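Local coordinates for protein SSD1 (Saccharomyces cerevisiae S288C, PDB 7AM1) that binds regulatory elements in mRNA untranslated regions and represses translation, as an RNase II family member that has lost nuclease activity, at residues Ala8-Gln13 with Val210-Arg215; Arg60-Glu65 with Trp290-Leu295; Gly218-Gly223 with Val284-Arg289; Leu259-Thr264 with His296-Leu301; Asp276-Lys281 with Val302-Asp307. One frame throughout, in Å; residues are numbered along the deposited sequence.

Contacts 1 and 5 are the farthest apart, their centres about 34 Å from each other; contacts 3 and 4 lie side by side between them, centres about 9 Å apart. Contact 1 sits on strand 206-214, in the sheet of what is probably the first cold-shock domain. Contact 2 joins that domain to the second through segments 225 residues apart; its centre is about 11 Å from that of contact 1, and N61 bonds to Y10 and A8. Contacts 3, 4 and 5 hold the second domain's own sheet, where strands 281-289 and 298-307 are neighbours. Along the chain, contact 2 spans contact 3 and alternates with contacts 1, 4 and 5; contacts 3 to 5 alternate with one another.

Contact 1: Ala8-Gln13 with Val210-Arg215; sequences APYLPQ and VAVLDR
The Y10 ring lies on strand 206-214, part of a five-stranded sheet that is probably the first cold-shock domain, an OB fold. V212 N stands over the centre of one ring face, 4.2 Å from its plane. Y10 CD1 comes obliquely to A211 CA at 3.6 Å. At the far end of the ring, Y10 OH meets V212 CG2 at 3.6 Å. Y10 CG is anti to the carbonyl carbon (chi1 -65°), which sets the root of the ring above A211. The next residue pairs through its backbone: L11 N bonds to V210 O at 2.9 Å. The side chains of L11 and V210 lie side by side and point the same way, with L11 CD1 3.9 Å from V210 CG2. Q13 adds a second bond. Its chain bends at chi2, and Q13 NE2 donates to V212 O at 3.1 Å. That oxygen lies in the amide plane of Q13, while NE2 is tilted 31° from the carbonyl plane.

Further out, A70 on strand 68-73 is paired with two residues, V210 and A211, at a classic beta bulge. L68 meets L213 and D214 at a second one. L11 and L213 both rest on I16 of helix 15-22. An alanine at Y10 would probably leave N61 O without its hydroxyl partner and R62 without its aromatic mate, and open a gap beside V212 CG2. R62 makes a cation-pi contact with the Y10 ring, and Y10 OH is hydrogen-bonded to N61 O.

Contact 2: Arg60-Glu65 with Trp290-Leu295; sequences RNRALE and WPITSL
W290 O takes a hydrogen bond of 2.7 Å from R62 NH1. The oxygen lies near the guanidinium plane, and the donor lies in the carbonyl plane. R62 sits in a type I' beta turn from R60 to A63. In the partner segment, P291 to S294 form a type I turn. The contact joins what is probably the first cold-shock domain to the second.

The aliphatic part of R62 covers the indole. R62 CG stands 3.5 Å from the centre of the five-membered ring of W290, over its face, in a CH-pi contact. The chain then bends at chi3, and the guanidinium stands 85° to the indole plane. I292 CG2 covers one guanidinium face over its centre, 3.4 Å from R62 CZ. N61 OD1 is gripped side-on by two nitrogens, R62 NE at 3.0 Å and R62 NH2 at 3.2 Å. Both reach it from the same face of its amide plane. These bonds hold the rotation of the guanidinium. L64 CD2 touches the indole edge at W290 CZ3. The indole is also held within its own loop: W290 NE1 bonds to S294 O at 2.9 Å, with that oxygen in the ring plane.

Contact 3: Gly218-Gly223 with Val284-Arg289; sequences GQLFSG and VASIKR
F221 and A285 form the tight part of this contact. They are an antiparallel hydrogen-bonded pair: F221 N bonds to A285 O at 2.9 Å, and A285 N returns a bond of 2.8 Å to F221 O. Next to them, S222 and V284 make a non-hydrogen-bonded pair, and V284 CA also sends a CA-H...O contact to F221 O. The F221 ring crosses I287 obliquely, with F221 CE2 3.8 Å from I287 CD1. It also packs on F250 and I260. L220 and V284 cross beside this backbone ladder, and L220 CB meets V284 CG1 at 3.7 Å.

Strands 221-226 and 281-289 are neighbours in the antiparallel sheet of the second cold-shock domain, an OB fold. Their short segments run at 132° to each other. On the Q219 side the direct backbone bonding gives way, and the link becomes looser. S286 OG is anti to its own carbonyl carbon (chi1 -68°), where it can donate to Q219 O at 3.1 Å. L220 CD2 lies close beside it, 3.2 Å from S286 OG. A water is the second donor to Q219 O, at 2.6 Å, and links it to I287 N, from which it accepts at 2.9 Å.

Contact 4: Leu259-Thr264 with His296-Leu301; sequences LIAIPT and HPFGIL
A261 carries both hydrogen bonds between the strands. A261 N donates to P297 O at 2.9 Å, and A261 O accepts from G299 N at 3.0 Å. F298, bridged to A261, adds a CA-H...O contact from its CA to A261 O. L259 O is buried here with no hydrogen-bond partner in the model; P297 CD lies 3.5 Å from it.

The aromatic contacts gather round A261 CB. H296 CD2 approaches it to 3.5 Å and F298 CD1 to 3.6 Å, both obliquely. H296 CD2 stands over one face of the F298 ring, offset toward the rim. W249 meets the H296 ring edge-to-face.

Both strands belong to the second cold-shock domain, an OB fold. They are the outermost strands of its antiparallel sheet, and this single bridge brings them together, as expected where an OB barrel closes. Unlike the antiparallel neighbours within the sheet, these two run in broadly the same direction, at 59° over the short segments.

Two isoleucine methyls rest on the backbone of G299. I260 CG2 lies 3.5 Å from G299 N, and I262 CD1 comes to 3.5 Å from G299 C. A side chain at G299 would probably collide with I260 CG2, which fits a glycine there. The apolar pair I262 and L301 cross at about a right angle, with I262 CG2 4.0 Å from L301 CG.

Contact 5: Asp276-Lys281 with Val302-Asp307; sequences DKYSEK and VSELGD
The K281 side chain lies alongside that of D307, and both point the same way. K281 NZ forms a salt bridge with D307 OD1 at 2.9 Å. It meets the oxygen from above the carboxylate plane, 38° out of it. The chain bends at chi2 (-68°), which brings K281 CD to 3.5 Å from D307 OD1. The same methylene faces a second acid, with E304 OE2 3.9 Å from K281 CD. K281 NZ is 4.4 Å from E304 OE2, too far for a salt bridge. The lysine charge would probably favour the charged form of D307. An alanine at K281 would probably leave D307 OD1 without its salt-bridge mate and E304 OE2 without the lysine methylenes beside it.

This contact is at the surface of the second cold-shock domain, an OB fold, where strands 281-289 and 298-307 are neighbours. K281 opens the first strand and D307 closes the second. They form an antiparallel non-hydrogen-bonded pair. Their side chains leave the backbone in diverging directions, and the ends then come together at the salt bridge. K281 CA makes a CA-H...O contact with G306 O at 3.5 Å. At the backbone angles of G306 a CB would be pushed against the carbonyl O of L305, which suits glycine.

A type I turn from Y278 leads into the strand, with K281 N bonded to Y278 O at 3.0 Å. E280, in that turn, has a salt bridge from its OE1 to K807. On the strand, L305 packs on helix 311-321. The Y278 ring presents its edge to the E304 carboxylate, with Y278 CE2 4.3 Å from E304 OE2.

Contact 1: Ala8-Gln13 with Val210-Arg215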
# COMPACT_ATOMS: atom_id res chain seq x y z
N ALA A 8 -18.24 -26.60 11.36
CA ALA A 8 -18.78 -27.63 10.48
C ALA A 8 -17.71 -28.16 9.54
O ALA A 8 -16.91 -27.38 9.01
CB ALA A 8 -19.94 -27.07 9.65
N PRO A 9 -17.65 -29.47 9.29
CA PRO A 9 -16.69 -29.98 8.31
C PRO A 9 -16.96 -29.40 6.93
O PRO A 9 -18.09 -29.09 6.57
CB PRO A 9 -16.91 -31.50 8.34
CG PRO A 9 -18.30 -31.67 8.85
CD PRO A 9 -18.52 -30.54 9.83
N TYR A 10 -15.88 -29.25 6.16
CA TYR A 10 -15.99 -28.68 4.82
C TYR A 10 -16.71 -29.63 3.87
O TYR A 10 -16.63 -30.85 3.99
CB TYR A 10 -14.60 -28.37 4.26
CG TYR A 10 -13.82 -27.31 4.98
CD1 TYR A 10 -14.42 -26.12 5.38
CD2 TYR A 10 -12.47 -27.48 5.23
CE1 TYR A 10 -13.69 -25.14 6.03
CE2 TYR A 10 -11.73 -26.50 5.89
CZ TYR A 10 -12.35 -25.34 6.28
OH TYR A 10 -11.61 -24.37 6.93
N LEU A 11 -17.42 -29.04 2.91
CA LEU A 11 -18.00 -29.81 1.83
C LEU A 11 -16.89 -30.41 0.97
O LEU A 11 -15.86 -29.77 0.76
CB LEU A 11 -18.89 -28.93 0.96
CG LEU A 11 -20.27 -28.51 1.48
CD1 LEU A 11 -20.96 -27.64 0.45
CD2 LEU A 11 -21.12 -29.72 1.82
N PRO A 12 -17.08 -31.62 0.43
CA PRO A 12 -16.10 -32.16 -0.52
C PRO A 12 -15.93 -31.24 -1.72
O PRO A 12 -16.89 -30.63 -2.19
CB PRO A 12 -16.68 -33.52 -0.91
CG PRO A 12 -17.57 -33.89 0.23
CD PRO A 12 -18.14 -32.60 0.74
N GLN A 13 -14.70 -31.15 -2.21
CA GLN A 13 -14.41 -30.28 -3.35
C GLN A 13 -15.30 -30.63 -4.54
O GLN A 13 -15.79 -29.74 -5.24
CB GLN A 13 -12.94 -30.40 -3.74
CG GLN A 13 -11.96 -29.97 -2.64
CD GLN A 13 -11.94 -28.48 -2.40
OE1 GLN A 13 -12.19 -27.68 -3.31
NE2 GLN A 13 -11.65 -28.08 -1.16
N VAL A 210 -18.26 -22.75 3.75
CA VAL A 210 -18.51 -24.19 3.70
C VAL A 210 -17.33 -24.96 3.13
O VAL A 210 -17.34 -26.20 3.18
CB VAL A 210 -19.79 -24.52 2.91
CG1 VAL A 210 -20.99 -23.86 3.56
CG2 VAL A 210 -19.66 -24.10 1.44
N ALA A 211 -16.32 -24.28 2.59
CA ALA A 211 -15.15 -24.96 2.07
C ALA A 211 -14.09 -23.91 1.75
O ALA A 211 -14.40 -22.76 1.45
CB ALA A 211 -15.48 -25.78 0.81
N VAL A 212 -12.83 -24.33 1.84
CA VAL A 212 -11.71 -23.53 1.36
C VAL A 212 -11.35 -24.04 -0.03
O VAL A 212 -10.98 -25.21 -0.19
CB VAL A 212 -10.50 -23.61 2.30
CG1 VAL A 212 -9.32 -22.84 1.70
CG2 VAL A 212 -10.85 -23.07 3.69
N LEU A 213 -11.47 -23.17 -1.03
CA LEU A 213 -11.22 -23.59 -2.40
C LEU A 213 -9.75 -23.47 -2.78
O LEU A 213 -9.23 -24.33 -3.50
CB LEU A 213 -12.08 -22.76 -3.36
CG LEU A 213 -13.59 -22.81 -3.09
CD1 LEU A 213 -14.35 -21.89 -4.03
CD2 LEU A 213 -14.13 -24.24 -3.17
N ASP A 214 -9.06 -22.44 -2.29
CA ASP A 214 -7.65 -22.28 -2.62
C ASP A 214 -6.97 -21.45 -1.55
O ASP A 214 -7.58 -20.56 -0.94
CB ASP A 214 -7.48 -21.64 -4.00
CG ASP A 214 -6.16 -22.00 -4.65
OD1 ASP A 214 -5.39 -22.81 -4.08
OD2 ASP A 214 -5.89 -21.49 -5.76
N ARG A 215 -5.69 -21.75 -1.33
CA ARG A 215 -4.85 -21.03 -0.39
C ARG A 215 -3.42 -21.08 -0.90
O ARG A 215 -2.94 -22.16 -1.26
CB ARG A 215 -4.93 -21.64 1.01
CG ARG A 215 -3.94 -21.07 2.01
CD ARG A 215 -4.12 -21.73 3.39
NE ARG A 215 -5.47 -21.56 3.92
CZ ARG A 215 -5.99 -22.30 4.90
NH1 ARG A 215 -5.27 -23.27 5.46
NH2 ARG A 215 -7.23 -22.08 5.32

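Contact 2: Arg60-Glu65 with Trp290-Leu295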
# COMPACT_ATOMS: atom_id res chain seq x y z
N ARG A 60 -16.92 -18.32 9.89
CA ARG A 60 -15.68 -18.25 9.12
C ARG A 60 -15.08 -19.63 8.91
O ARG A 60 -14.32 -19.84 7.95
CB ARG A 60 -14.66 -17.35 9.83
CG ARG A 60 -13.48 -16.97 8.95
CD ARG A 60 -12.46 -16.17 9.73
NE ARG A 60 -13.09 -15.03 10.39
CZ ARG A 60 -12.43 -14.16 11.14
NH1 ARG A 60 -11.13 -14.29 11.33
NH2 ARG A 60 -13.09 -13.16 11.71
N ASN A 61 -15.38 -20.56 9.80
CA ASN A 61 -15.04 -21.97 9.66
C ASN A 61 -13.57 -22.18 9.31
O ASN A 61 -13.22 -22.91 8.38
CB ASN A 61 -15.94 -22.65 8.62
CG ASN A 61 -15.99 -24.14 8.79
OD1 ASN A 61 -15.44 -24.69 9.76
ND2 ASN A 61 -16.65 -24.83 7.87
N ARG A 62 -12.70 -21.56 10.10
CA ARG A 62 -11.26 -21.83 10.08
C ARG A 62 -10.57 -21.33 8.82
O ARG A 62 -9.38 -21.61 8.63
CB ARG A 62 -11.00 -23.33 10.26
CG ARG A 62 -11.67 -23.90 11.51
CD ARG A 62 -11.81 -25.42 11.47
NE ARG A 62 -12.80 -25.85 10.48
CZ ARG A 62 -12.61 -26.83 9.60
NH1 ARG A 62 -11.48 -27.52 9.59
NH2 ARG A 62 -13.58 -27.12 8.74
N ALA A 63 -11.26 -20.57 7.98
CA ALA A 63 -10.62 -19.98 6.81
C ALA A 63 -9.63 -18.90 7.26
O ALA A 63 -9.78 -18.30 8.32
CB ALA A 63 -11.65 -19.39 5.86
N LEU A 64 -8.61 -18.68 6.44
CA LEU A 64 -7.59 -17.68 6.73
C LEU A 64 -7.69 -16.51 5.76
O LEU A 64 -8.25 -16.62 4.66
CB LEU A 64 -6.19 -18.29 6.66
CG LEU A 64 -5.86 -19.44 7.62
CD1 LEU A 64 -4.49 -20.02 7.30
CD2 LEU A 64 -5.93 -18.99 9.07
N GLU A 65 -7.13 -15.38 6.19
CA GLU A 65 -6.99 -14.21 5.33
C GLU A 65 -6.44 -14.60 3.97
O GLU A 65 -5.46 -15.34 3.87
CB GLU A 65 -6.08 -13.19 6.01
CG GLU A 65 -5.72 -11.99 5.14
CD GLU A 65 -6.84 -10.97 5.05
OE1 GLU A 65 -6.77 -10.09 4.17
OE2 GLU A 65 -7.80 -11.08 5.84
N TRP A 290 -5.93 -27.10 11.03
CA TRP A 290 -6.97 -26.50 11.85
C TRP A 290 -8.22 -27.35 11.70
O TRP A 290 -9.06 -27.10 10.82
CB TRP A 290 -7.24 -25.05 11.47
CG TRP A 290 -8.04 -24.31 12.49
CD1 TRP A 290 -8.66 -24.83 13.60
CD2 TRP A 290 -8.32 -22.91 12.50
NE1 TRP A 290 -9.30 -23.84 14.29
CE2 TRP A 290 -9.11 -22.65 13.64
CE3 TRP A 290 -7.99 -21.85 11.65
CZ2 TRP A 290 -9.57 -21.37 13.95
CZ3 TRP A 290 -8.44 -20.58 11.97
CH2 TRP A 290 -9.22 -20.35 13.11
N PRO A 291 -8.38 -28.38 12.52
CA PRO A 291 -9.56 -29.24 12.43
C PRO A 291 -10.75 -28.61 13.15
O PRO A 291 -10.61 -27.68 13.93
CB PRO A 291 -9.11 -30.53 13.12
CG PRO A 291 -8.11 -30.06 14.15
CD PRO A 291 -7.44 -28.83 13.57
N ILE A 292 -11.93 -29.16 12.87
CA ILE A 292 -13.15 -28.65 13.50
C ILE A 292 -13.11 -28.82 15.01
O ILE A 292 -13.87 -28.16 15.72
CB ILE A 292 -14.39 -29.34 12.91
CG1 ILE A 292 -14.39 -30.84 13.23
CG2 ILE A 292 -14.47 -29.10 11.41
CD1 ILE A 292 -15.57 -31.59 12.67
N THR A 293 -12.25 -29.70 15.52
CA THR A 293 -12.20 -29.98 16.95
C THR A 293 -11.35 -28.99 17.74
O THR A 293 -11.25 -29.14 18.97
CB THR A 293 -11.67 -31.40 17.18
OG1 THR A 293 -10.43 -31.58 16.47
CG2 THR A 293 -12.68 -32.44 16.72
N SER A 294 -10.73 -28.01 17.09
CA SER A 294 -9.89 -27.03 17.76
C SER A 294 -10.39 -25.62 17.48
O SER A 294 -10.75 -25.29 16.34
CB SER A 294 -8.43 -27.15 17.30
OG SER A 294 -7.64 -26.13 17.87
N LEU A 295 -10.42 -24.78 18.52
CA LEU A 295 -10.81 -23.39 18.36
C LEU A 295 -9.73 -22.56 17.69
O LEU A 295 -10.01 -21.43 17.27
CB LEU A 295 -11.15 -22.77 19.72
CG LEU A 295 -12.42 -23.28 20.39
CD1 LEU A 295 -12.54 -22.77 21.82
CD2 LEU A 295 -13.63 -22.87 19.56

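Contact 3: Gly218-Gly223 with Val284-Arg289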
# COMPACT_ATOMS: atom_id res chain seq x y z
N GLY A 218 2.43 -22.54 2.10
CA GLY A 218 3.70 -22.13 2.66
C GLY A 218 3.77 -20.69 3.12
O GLY A 218 4.85 -20.10 3.13
N GLN A 219 2.65 -20.10 3.53
CA GLN A 219 2.66 -18.74 4.04
C GLN A 219 3.40 -18.70 5.37
O GLN A 219 3.34 -19.64 6.17
CB GLN A 219 1.24 -18.21 4.20
CG GLN A 219 0.49 -18.01 2.89
CD GLN A 219 -0.91 -17.47 3.09
OE1 GLN A 219 -1.12 -16.49 3.80
NE2 GLN A 219 -1.89 -18.12 2.46
N LEU A 220 4.11 -17.60 5.61
CA LEU A 220 4.90 -17.42 6.82
C LEU A 220 4.34 -16.25 7.62
O LEU A 220 3.75 -15.32 7.06
CB LEU A 220 6.37 -17.15 6.50
CG LEU A 220 7.07 -18.20 5.63
CD1 LEU A 220 8.45 -17.72 5.20
CD2 LEU A 220 7.16 -19.52 6.37
N PHE A 221 4.54 -16.31 8.94
CA PHE A 221 4.05 -15.30 9.86
C PHE A 221 5.13 -14.99 10.88
O PHE A 221 5.64 -15.89 11.54
CB PHE A 221 2.79 -15.77 10.58
CG PHE A 221 1.71 -16.25 9.66
CD1 PHE A 221 0.95 -15.35 8.95
CD2 PHE A 221 1.46 -17.60 9.53
CE1 PHE A 221 -0.05 -15.79 8.10
CE2 PHE A 221 0.47 -18.05 8.68
CZ PHE A 221 -0.29 -17.14 7.96
N SER A 222 5.46 -13.71 11.02
CA SER A 222 6.37 -13.27 12.07
C SER A 222 5.57 -12.92 13.32
O SER A 222 4.40 -12.53 13.24
CB SER A 222 7.17 -12.05 11.61
OG SER A 222 6.30 -10.96 11.36
N GLY A 223 6.20 -13.09 14.47
CA GLY A 223 5.52 -12.82 15.72
C GLY A 223 6.34 -13.30 16.91
O GLY A 223 7.52 -13.62 16.79
N VAL A 284 9.43 -16.90 13.22
CA VAL A 284 8.58 -17.10 12.05
C VAL A 284 7.88 -18.44 12.21
O VAL A 284 8.51 -19.44 12.57
CB VAL A 284 9.39 -17.05 10.75
CG1 VAL A 284 8.48 -17.27 9.55
CG2 VAL A 284 10.12 -15.72 10.62
N ALA A 285 6.57 -18.46 11.97
CA ALA A 285 5.76 -19.66 12.11
C ALA A 285 4.93 -19.88 10.85
O ALA A 285 4.76 -18.98 10.02
CB ALA A 285 4.84 -19.56 13.34
N SER A 286 4.42 -21.11 10.71
CA SER A 286 3.49 -21.46 9.65
C SER A 286 2.32 -22.23 10.25
O SER A 286 2.46 -22.87 11.29
CB SER A 286 4.16 -22.31 8.56
OG SER A 286 5.11 -21.56 7.83
N ILE A 287 1.17 -22.14 9.59
CA ILE A 287 -0.02 -22.85 10.04
C ILE A 287 -0.07 -24.19 9.31
O ILE A 287 -0.04 -24.25 8.08
CB ILE A 287 -1.29 -22.02 9.77
CG1 ILE A 287 -1.33 -20.81 10.71
CG2 ILE A 287 -2.53 -22.88 9.94
CD1 ILE A 287 -2.44 -19.84 10.41
N LYS A 288 -0.17 -25.27 10.09
CA LYS A 288 -0.13 -26.63 9.56
C LYS A 288 -1.51 -27.28 9.46
O LYS A 288 -1.78 -28.00 8.50
CB LYS A 288 0.78 -27.51 10.42
CG LYS A 288 1.76 -28.33 9.60
CD LYS A 288 2.43 -29.42 10.43
CE LYS A 288 3.35 -30.28 9.56
NZ LYS A 288 4.02 -31.35 10.34
N ARG A 289 -2.38 -27.08 10.45
CA ARG A 289 -3.68 -27.73 10.43
C ARG A 289 -4.63 -26.96 11.32
O ARG A 289 -4.22 -26.25 12.24
CB ARG A 289 -3.60 -29.19 10.90
CG ARG A 289 -3.17 -29.34 12.35
CD ARG A 289 -2.84 -30.78 12.73
NE ARG A 289 -2.66 -30.90 14.17
CZ ARG A 289 -3.65 -31.08 15.05
NH1 ARG A 289 -4.91 -31.19 14.64
NH2 ARG A 289 -3.37 -31.16 16.34
O HOH W 1 1.17 -20.91 6.91

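Contact 4: Leu259-Thr264 with His296-Leu301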
# COMPACT_ATOMS: atom_id res chain seq x y z
N LEU A 259 -4.10 -16.37 16.85
CA LEU A 259 -3.06 -17.05 17.62
C LEU A 259 -2.90 -18.47 17.09
O LEU A 259 -3.88 -19.13 16.72
CB LEU A 259 -3.42 -17.09 19.10
CG LEU A 259 -3.40 -15.76 19.86
CD1 LEU A 259 -3.90 -15.96 21.30
CD2 LEU A 259 -2.01 -15.14 19.85
N ILE A 260 -1.66 -18.93 17.04
CA ILE A 260 -1.32 -20.25 16.52
C ILE A 260 -0.78 -21.09 17.67
O ILE A 260 0.13 -20.66 18.39
CB ILE A 260 -0.30 -20.17 15.38
CG1 ILE A 260 -0.82 -19.28 14.25
CG2 ILE A 260 0.01 -21.57 14.87
CD1 ILE A 260 0.23 -18.91 13.20
N ALA A 261 -1.36 -22.28 17.85
CA ALA A 261 -0.87 -23.21 18.85
C ALA A 261 0.36 -23.93 18.30
O ALA A 261 0.30 -24.54 17.23
CB ALA A 261 -1.96 -24.21 19.23
N ILE A 262 1.47 -23.83 19.02
CA ILE A 262 2.72 -24.49 18.66
C ILE A 262 2.94 -25.61 19.68
O ILE A 262 3.13 -25.32 20.87
CB ILE A 262 3.90 -23.51 18.66
CG1 ILE A 262 3.63 -22.31 17.75
CG2 ILE A 262 5.17 -24.24 18.26
CD1 ILE A 262 3.48 -22.65 16.30
N PRO A 263 2.92 -26.88 19.28
CA PRO A 263 3.32 -27.93 20.22
C PRO A 263 4.71 -27.64 20.75
O PRO A 263 5.65 -27.43 19.98
CB PRO A 263 3.26 -29.21 19.38
CG PRO A 263 2.26 -28.90 18.31
CD PRO A 263 2.44 -27.43 18.00
N THR A 264 4.85 -27.64 22.07
CA THR A 264 6.11 -27.24 22.70
C THR A 264 7.27 -28.14 22.31
O THR A 264 8.42 -27.77 22.57
CB THR A 264 5.95 -27.20 24.22
OG1 THR A 264 5.35 -28.42 24.67
CG2 THR A 264 5.10 -26.01 24.63
N HIS A 296 -8.52 -23.09 17.57
CA HIS A 296 -7.36 -22.37 17.06
C HIS A 296 -6.60 -23.23 16.09
O HIS A 296 -6.64 -24.47 16.19
CB HIS A 296 -6.43 -21.96 18.22
CG HIS A 296 -6.22 -23.06 19.21
ND1 HIS A 296 -6.89 -23.12 20.41
CD2 HIS A 296 -5.46 -24.18 19.16
CE1 HIS A 296 -6.53 -24.21 21.07
NE2 HIS A 296 -5.66 -24.87 20.33
N PRO A 297 -5.90 -22.64 15.12
CA PRO A 297 -5.04 -23.42 14.24
C PRO A 297 -3.80 -23.90 14.98
O PRO A 297 -3.39 -23.36 16.01
CB PRO A 297 -4.69 -22.45 13.12
CG PRO A 297 -4.79 -21.10 13.75
CD PRO A 297 -5.89 -21.20 14.78
N PHE A 298 -3.21 -24.96 14.44
CA PHE A 298 -1.92 -25.46 14.88
C PHE A 298 -0.87 -25.14 13.82
O PHE A 298 -1.18 -25.07 12.62
CB PHE A 298 -1.97 -26.97 15.13
CG PHE A 298 -2.93 -27.37 16.23
CD1 PHE A 298 -2.52 -27.37 17.56
CD2 PHE A 298 -4.23 -27.73 15.94
CE1 PHE A 298 -3.39 -27.73 18.57
CE2 PHE A 298 -5.11 -28.09 16.94
CZ PHE A 298 -4.69 -28.09 18.26
N GLY A 299 0.37 -24.95 14.26
CA GLY A 299 1.42 -24.54 13.36
C GLY A 299 2.79 -25.05 13.78
O GLY A 299 2.90 -25.82 14.74
N ILE A 300 3.83 -24.63 13.07
CA ILE A 300 5.20 -25.02 13.36
C ILE A 300 6.05 -23.77 13.42
O ILE A 300 5.72 -22.73 12.84
CB ILE A 300 5.76 -26.00 12.30
CG1 ILE A 300 5.78 -25.32 10.93
CG2 ILE A 300 4.90 -27.25 12.24
CD1 ILE A 300 6.37 -26.17 9.80
N LEU A 301 7.19 -23.87 14.11
CA LEU A 301 8.18 -22.81 14.10
C LEU A 301 9.12 -23.02 12.92
O LEU A 301 9.64 -24.12 12.72
CB LEU A 301 8.99 -22.77 15.40
CG LEU A 301 8.26 -22.30 16.65
CD1 LEU A 301 9.23 -22.25 17.82
CD2 LEU A 301 7.66 -20.93 16.41

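Contact 5: Asp276-Lys281 with Val302-Asp307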
# COMPACT_ATOMS: atom_id res chain seq x y z
N ASP A 276 9.77 -16.63 29.57
CA ASP A 276 9.84 -15.18 29.69
C ASP A 276 11.13 -14.63 29.09
O ASP A 276 11.16 -13.45 28.70
CB ASP A 276 9.73 -14.76 31.16
N LYS A 277 12.19 -15.43 29.01
CA LYS A 277 13.43 -14.97 28.40
C LYS A 277 13.29 -14.75 26.90
O LYS A 277 14.06 -13.97 26.33
CB LYS A 277 14.55 -15.98 28.67
N TYR A 278 12.32 -15.40 26.26
CA TYR A 278 12.12 -15.28 24.82
C TYR A 278 11.05 -14.27 24.45
O TYR A 278 10.74 -14.11 23.26
CB TYR A 278 11.75 -16.65 24.23
CG TYR A 278 12.86 -17.67 24.30
CD1 TYR A 278 13.06 -18.42 25.45
CD2 TYR A 278 13.69 -17.89 23.21
CE1 TYR A 278 14.07 -19.36 25.52
CE2 TYR A 278 14.71 -18.83 23.27
CZ TYR A 278 14.89 -19.56 24.43
OH TYR A 278 15.90 -20.50 24.50
N SER A 279 10.48 -13.57 25.43
CA SER A 279 9.36 -12.67 25.18
C SER A 279 9.71 -11.57 24.19
O SER A 279 8.81 -11.02 23.55
CB SER A 279 8.88 -12.06 26.50
OG SER A 279 9.88 -11.24 27.08
N GLU A 280 10.99 -11.22 24.05
CA GLU A 280 11.41 -10.14 23.16
C GLU A 280 12.09 -10.67 21.91
O GLU A 280 12.83 -9.94 21.24
CB GLU A 280 12.34 -9.18 23.90
CG GLU A 280 11.68 -8.47 25.09
CD GLU A 280 11.04 -7.14 24.74
OE1 GLU A 280 11.75 -6.22 24.31
OE2 GLU A 280 9.81 -7.03 24.92
N LYS A 281 11.86 -11.94 21.57
CA LYS A 281 12.43 -12.56 20.39
C LYS A 281 11.36 -12.68 19.31
O LYS A 281 10.18 -12.91 19.60
CB LYS A 281 13.00 -13.94 20.70
CG LYS A 281 14.20 -13.92 21.64
CD LYS A 281 15.43 -13.30 21.00
CE LYS A 281 16.64 -13.37 21.93
NZ LYS A 281 17.93 -13.19 21.21
N VAL A 302 9.32 -21.96 12.15
CA VAL A 302 10.21 -22.00 11.00
C VAL A 302 11.57 -21.42 11.32
O VAL A 302 12.60 -21.98 10.93
CB VAL A 302 9.56 -21.26 9.81
CG1 VAL A 302 10.56 -21.10 8.67
CG2 VAL A 302 8.31 -21.99 9.35
N SER A 303 11.61 -20.30 12.04
CA SER A 303 12.88 -19.63 12.30
C SER A 303 12.78 -18.80 13.58
O SER A 303 11.69 -18.43 14.03
CB SER A 303 13.28 -18.72 11.13
OG SER A 303 13.27 -19.44 9.90
N GLU A 304 13.95 -18.54 14.16
CA GLU A 304 14.13 -17.52 15.18
C GLU A 304 14.91 -16.38 14.55
O GLU A 304 16.05 -16.57 14.11
CB GLU A 304 14.88 -18.08 16.39
CG GLU A 304 15.04 -17.08 17.53
CD GLU A 304 15.75 -17.68 18.73
OE1 GLU A 304 15.93 -18.92 18.75
OE2 GLU A 304 16.12 -16.92 19.65
N LEU A 305 14.29 -15.20 14.50
CA LEU A 305 14.89 -14.08 13.77
C LEU A 305 15.89 -13.30 14.61
O LEU A 305 16.92 -12.86 14.09
CB LEU A 305 13.79 -13.15 13.26
CG LEU A 305 12.83 -13.73 12.22
CD1 LEU A 305 11.89 -12.64 11.72
CD2 LEU A 305 13.57 -14.40 11.07
N GLY A 306 15.61 -13.11 15.90
CA GLY A 306 16.48 -12.37 16.78
C GLY A 306 15.71 -11.36 17.60
O GLY A 306 14.48 -11.45 17.74
N ASP A 307 16.44 -10.39 18.14
CA ASP A 307 15.84 -9.41 19.04
C ASP A 307 14.81 -8.55 18.30
O ASP A 307 15.03 -8.11 17.17
CB ASP A 307 16.92 -8.53 19.66
CG ASP A 307 17.80 -9.29 20.64
OD1 ASP A 307 17.34 -10.32 21.18
OD2 ASP A 307 18.94 -8.85 20.88